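Local coordinates for protein CbsA (Xanthomonas oryzae pv. oryzae, PDB 5XYH) that probably hydrolyses 1,4-beta-glucosidic bonds of cellulose to release cellobiose, as an exoglucanase of family 6 that degrades plant cell walls, at residues Gly292-Thr297 / Ile354-Trp359. Numbering follows the deposited sequence.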
ATOM      1  N   GLY A 292       8.632 -10.316   9.448  1.00 15.50           N
ATOM      2  CA  GLY A 292       7.227 -10.031   9.655  1.00 14.14           C
ATOM      3  C   GLY A 292       6.564  -9.434   8.428  1.00 14.01           C
ATOM      4  O   GLY A 292       7.237  -8.909   7.535  1.00 13.18           O
ATOM      5  N   PHE A 293       5.243  -9.525   8.357  1.00 13.09           N
ATOM      6  CA  PHE A 293       4.499  -8.940   7.249  1.00 12.88           C
ATOM      7  C   PHE A 293       3.515  -7.898   7.759  1.00 12.92           C
ATOM      8  O   PHE A 293       2.817  -8.120   8.755  1.00 13.40           O
ATOM      9  CB  PHE A 293       3.758 -10.019   6.450  1.00 12.55           C
ATOM     10  CG  PHE A 293       4.646 -10.781   5.502  1.00 13.07           C
ATOM     11  CD1 PHE A 293       5.576 -11.685   5.986  1.00 13.72           C
ATOM     12  CD2 PHE A 293       4.547 -10.595   4.131  1.00 12.61           C
ATOM     13  CE1 PHE A 293       6.411 -12.396   5.115  1.00 13.73           C
ATOM     14  CE2 PHE A 293       5.373 -11.300   3.259  1.00 12.75           C
ATOM     15  CZ  PHE A 293       6.306 -12.206   3.758  1.00 13.27           C
ATOM     16  N   LEU A 294       3.470  -6.754   7.073  1.00 11.63           N
ATOM     17  CA  LEU A 294       2.381  -5.804   7.223  1.00 11.77           C
ATOM     18  C   LEU A 294       1.357  -6.050   6.116  1.00 11.86           C
ATOM     19  O   LEU A 294       1.701  -6.504   5.018  1.00 10.92           O
ATOM     20  CB  LEU A 294       2.884  -4.356   7.162  1.00 11.06           C
ATOM     21  CG  LEU A 294       4.086  -4.009   8.042  1.00 12.29           C
ATOM     22  CD1 LEU A 294       4.459  -2.542   7.936  1.00 11.83           C
ATOM     23  CD2 LEU A 294       3.801  -4.397   9.505  1.00 12.48           C
ATOM     24  N   ILE A 295       0.089  -5.771   6.424  1.00 11.70           N
ATOM     25  CA  ILE A 295      -0.971  -5.725   5.423  1.00 11.17           C
ATOM     26  C   ILE A 295      -1.672  -4.378   5.543  1.00 11.52           C
ATOM     27  O   ILE A 295      -2.054  -3.964   6.642  1.00 11.93           O
ATOM     28  CB  ILE A 295      -1.971  -6.885   5.574  1.00 11.96           C
ATOM     29  CG1 ILE A 295      -1.231  -8.226   5.401  1.00 12.44           C
ATOM     30  CG2 ILE A 295      -3.105  -6.733   4.549  1.00 11.91           C
ATOM     31  CD1 ILE A 295      -2.055  -9.475   5.745  1.00 13.67           C
ATOM     32  N   ASP A 296      -1.800  -3.679   4.418  1.00 11.11           N
ATOM     33  CA  ASP A 296      -2.542  -2.421   4.366  1.00 11.44           C
ATOM     34  C   ASP A 296      -4.032  -2.742   4.341  1.00 11.86           C
ATOM     35  O   ASP A 296      -4.537  -3.283   3.351  1.00 11.60           O
ATOM     36  CB  ASP A 296      -2.139  -1.624   3.129  1.00 10.94           C
ATOM     37  CG  ASP A 296      -2.762  -0.226   3.083  1.00 12.08           C
ATOM     38  OD1 ASP A 296      -3.709   0.070   3.865  1.00 11.91           O
ATOM     39  OD2 ASP A 296      -2.281   0.580   2.254  1.00 12.20           O
ATOM     40  N   THR A 297      -4.738  -2.416   5.426  1.00 11.39           N
ATOM     41  CA  THR A 297      -6.158  -2.722   5.546  1.00 11.89           C
ATOM     42  C   THR A 297      -7.020  -1.467   5.525  1.00 11.93           C
ATOM     43  O   THR A 297      -8.162  -1.493   5.994  1.00 11.13           O
ATOM     44  CB  THR A 297      -6.424  -3.518   6.826  1.00 11.40           C
ATOM     45  OG1 THR A 297      -6.013  -2.741   7.965  1.00 12.14           O
ATOM     46  CG2 THR A 297      -5.650  -4.845   6.801  1.00 11.68           C
ATOM     47  N   ILE A 354       2.241 -11.818  11.034  1.00 15.27           N
ATOM     48  CA  ILE A 354       1.749 -10.483  10.693  1.00 14.59           C
ATOM     49  C   ILE A 354       2.171  -9.532  11.802  1.00 14.58           C
ATOM     50  O   ILE A 354       1.634  -9.596  12.911  1.00 14.86           O
ATOM     51  CB  ILE A 354       0.226 -10.462  10.507  1.00 15.08           C
ATOM     52  CG1 ILE A 354      -0.203 -11.526   9.496  1.00 15.63           C
ATOM     53  CG2 ILE A 354      -0.251  -9.063  10.106  1.00 14.75           C
ATOM     54  CD1 ILE A 354       0.446 -11.379   8.131  1.00 16.41           C
ATOM     55  N   HIS A 355       3.124  -8.638  11.504  1.00 13.48           N
ATOM     56  CA  HIS A 355       3.557  -7.687  12.519  1.00 13.87           C
ATOM     57  C   HIS A 355       2.452  -6.680  12.841  1.00 14.82           C
ATOM     58  O   HIS A 355       2.317  -6.256  13.997  1.00 15.13           O
ATOM     59  CB  HIS A 355       4.837  -6.962  12.077  1.00 14.11           C
ATOM     60  CG  HIS A 355       6.101  -7.725  12.359  1.00 15.19           C
ATOM     61  ND1 HIS A 355       7.357  -7.201  12.130  1.00 15.05           N
ATOM     62  CD2 HIS A 355       6.300  -8.969  12.856  1.00 14.93           C
ATOM     63  CE1 HIS A 355       8.273  -8.086  12.481  1.00 14.91           C
ATOM     64  NE2 HIS A 355       7.659  -9.170  12.914  1.00 16.03           N
ATOM     65  N   ALA A 356       1.650  -6.296  11.851  1.00 13.48           N
ATOM     66  CA  ALA A 356       0.623  -5.289  12.097  1.00 14.89           C
ATOM     67  C   ALA A 356      -0.289  -5.186  10.885  1.00 13.30           C
ATOM     68  O   ALA A 356       0.129  -5.477   9.765  1.00 12.00           O
ATOM     69  CB  ALA A 356       1.244  -3.914  12.396  1.00 14.34           C
ATOM     70  N   TYR A 357      -1.546  -4.821  11.134  1.00 13.26           N
ATOM     71  CA  TYR A 357      -2.392  -4.227  10.101  1.00 13.45           C
ATOM     72  C   TYR A 357      -2.173  -2.721  10.156  1.00 13.06           C
ATOM     73  O   TYR A 357      -2.182  -2.140  11.242  1.00 12.98           O
ATOM     74  CB  TYR A 357      -3.874  -4.545  10.309  1.00 12.74           C
ATOM     75  CG  TYR A 357      -4.230  -6.022  10.334  1.00 13.26           C
ATOM     76  CD1 TYR A 357      -3.604  -6.936   9.495  1.00 14.30           C
ATOM     77  CD2 TYR A 357      -5.204  -6.495  11.197  1.00 14.99           C
ATOM     78  CE1 TYR A 357      -3.931  -8.295   9.527  1.00 14.20           C
ATOM     79  CE2 TYR A 357      -5.542  -7.837  11.239  1.00 15.34           C
ATOM     80  CZ  TYR A 357      -4.907  -8.730  10.403  1.00 16.14           C
ATOM     81  OH  TYR A 357      -5.250 -10.057  10.454  1.00 15.98           O
ATOM     82  N   VAL A 358      -1.944  -2.094   8.995  1.00 12.55           N
ATOM     83  CA  VAL A 358      -1.652  -0.666   8.933  1.00 12.11           C
ATOM     84  C   VAL A 358      -2.597  -0.032   7.917  1.00 12.37           C
ATOM     85  O   VAL A 358      -3.122  -0.695   7.021  1.00 10.95           O
ATOM     86  CB  VAL A 358      -0.181  -0.361   8.554  1.00 12.12           C
ATOM     87  CG1 VAL A 358       0.805  -1.001   9.551  1.00 13.36           C
ATOM     88  CG2 VAL A 358       0.114  -0.809   7.125  1.00 11.63           C
ATOM     89  N   TRP A 359      -2.831   1.266   8.078  1.00 11.70           N
ATOM     90  CA  TRP A 359      -3.524   2.031   7.043  1.00 11.35           C
ATOM     91  C   TRP A 359      -2.424   2.705   6.238  1.00 12.72           C
ATOM     92  O   TRP A 359      -2.009   3.831   6.526  1.00 13.22           O
ATOM     93  CB  TRP A 359      -4.510   3.027   7.643  1.00 12.38           C
ATOM     94  CG  TRP A 359      -5.753   2.373   8.124  1.00 11.95           C
ATOM     95  CD1 TRP A 359      -5.993   1.028   8.215  1.00 11.87           C
ATOM     96  CD2 TRP A 359      -6.952   3.023   8.552  1.00 12.45           C
ATOM     97  NE1 TRP A 359      -7.257   0.809   8.681  1.00 12.82           N
ATOM     98  CE2 TRP A 359      -7.868   2.016   8.908  1.00 12.95           C
ATOM     99  CE3 TRP A 359      -7.336   4.363   8.683  1.00 13.67           C
ATOM    100  CZ2 TRP A 359      -9.156   2.304   9.381  1.00 13.07           C
ATOM    101  CZ3 TRP A 359      -8.616   4.652   9.159  1.00 13.64           C
ATOM    102  CH2 TRP A 359      -9.507   3.628   9.499  1.00 14.30           C
TER
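Gly292 CA sits over the centre of one face of the His355 imidazole, 3.4 Å from the ring centroid and 10° off the normal, a CH-pi contact that depends on a residue without a side chain. A hydrogen bond between ND1 and Tyr191 OH helps to hold the ring's rotation. Here a beta bulge shifts the register: Phe293 pairs with Ile354, yet Leu294 already pairs with Ala356. Within it Phe293 O takes His355 N at 2.8 Å from above its carbonyl plane, through a bent N-H (133°). The two strands are parallel neighbours in the distorted barrel of glycosyl hydrolase family 6. The bond from Ile295 N to Ala356 O is weak, but Val358 N meets Ile295 O at 3.0 Å, nearly straight, and Thr297 N closes on Val358 O. The face carrying Leu294, Ala356 and Val358 is buried: Leu294 CD2 fits against Ala356 CB (3.9 Å) and His355 CB, with Phe8 covering Leu294 and Ala356. Across the sheet, Ile354 and Tyr357 are partly exposed. Ile354 CD1 reaches Ile295 CD1 at 3.9 Å, while Thr297 OG1, hydrogen-bonded to Met344 O, lies 3.7 Å from Tyr357 CB, whose side chain also touches Leu240 and Pro350.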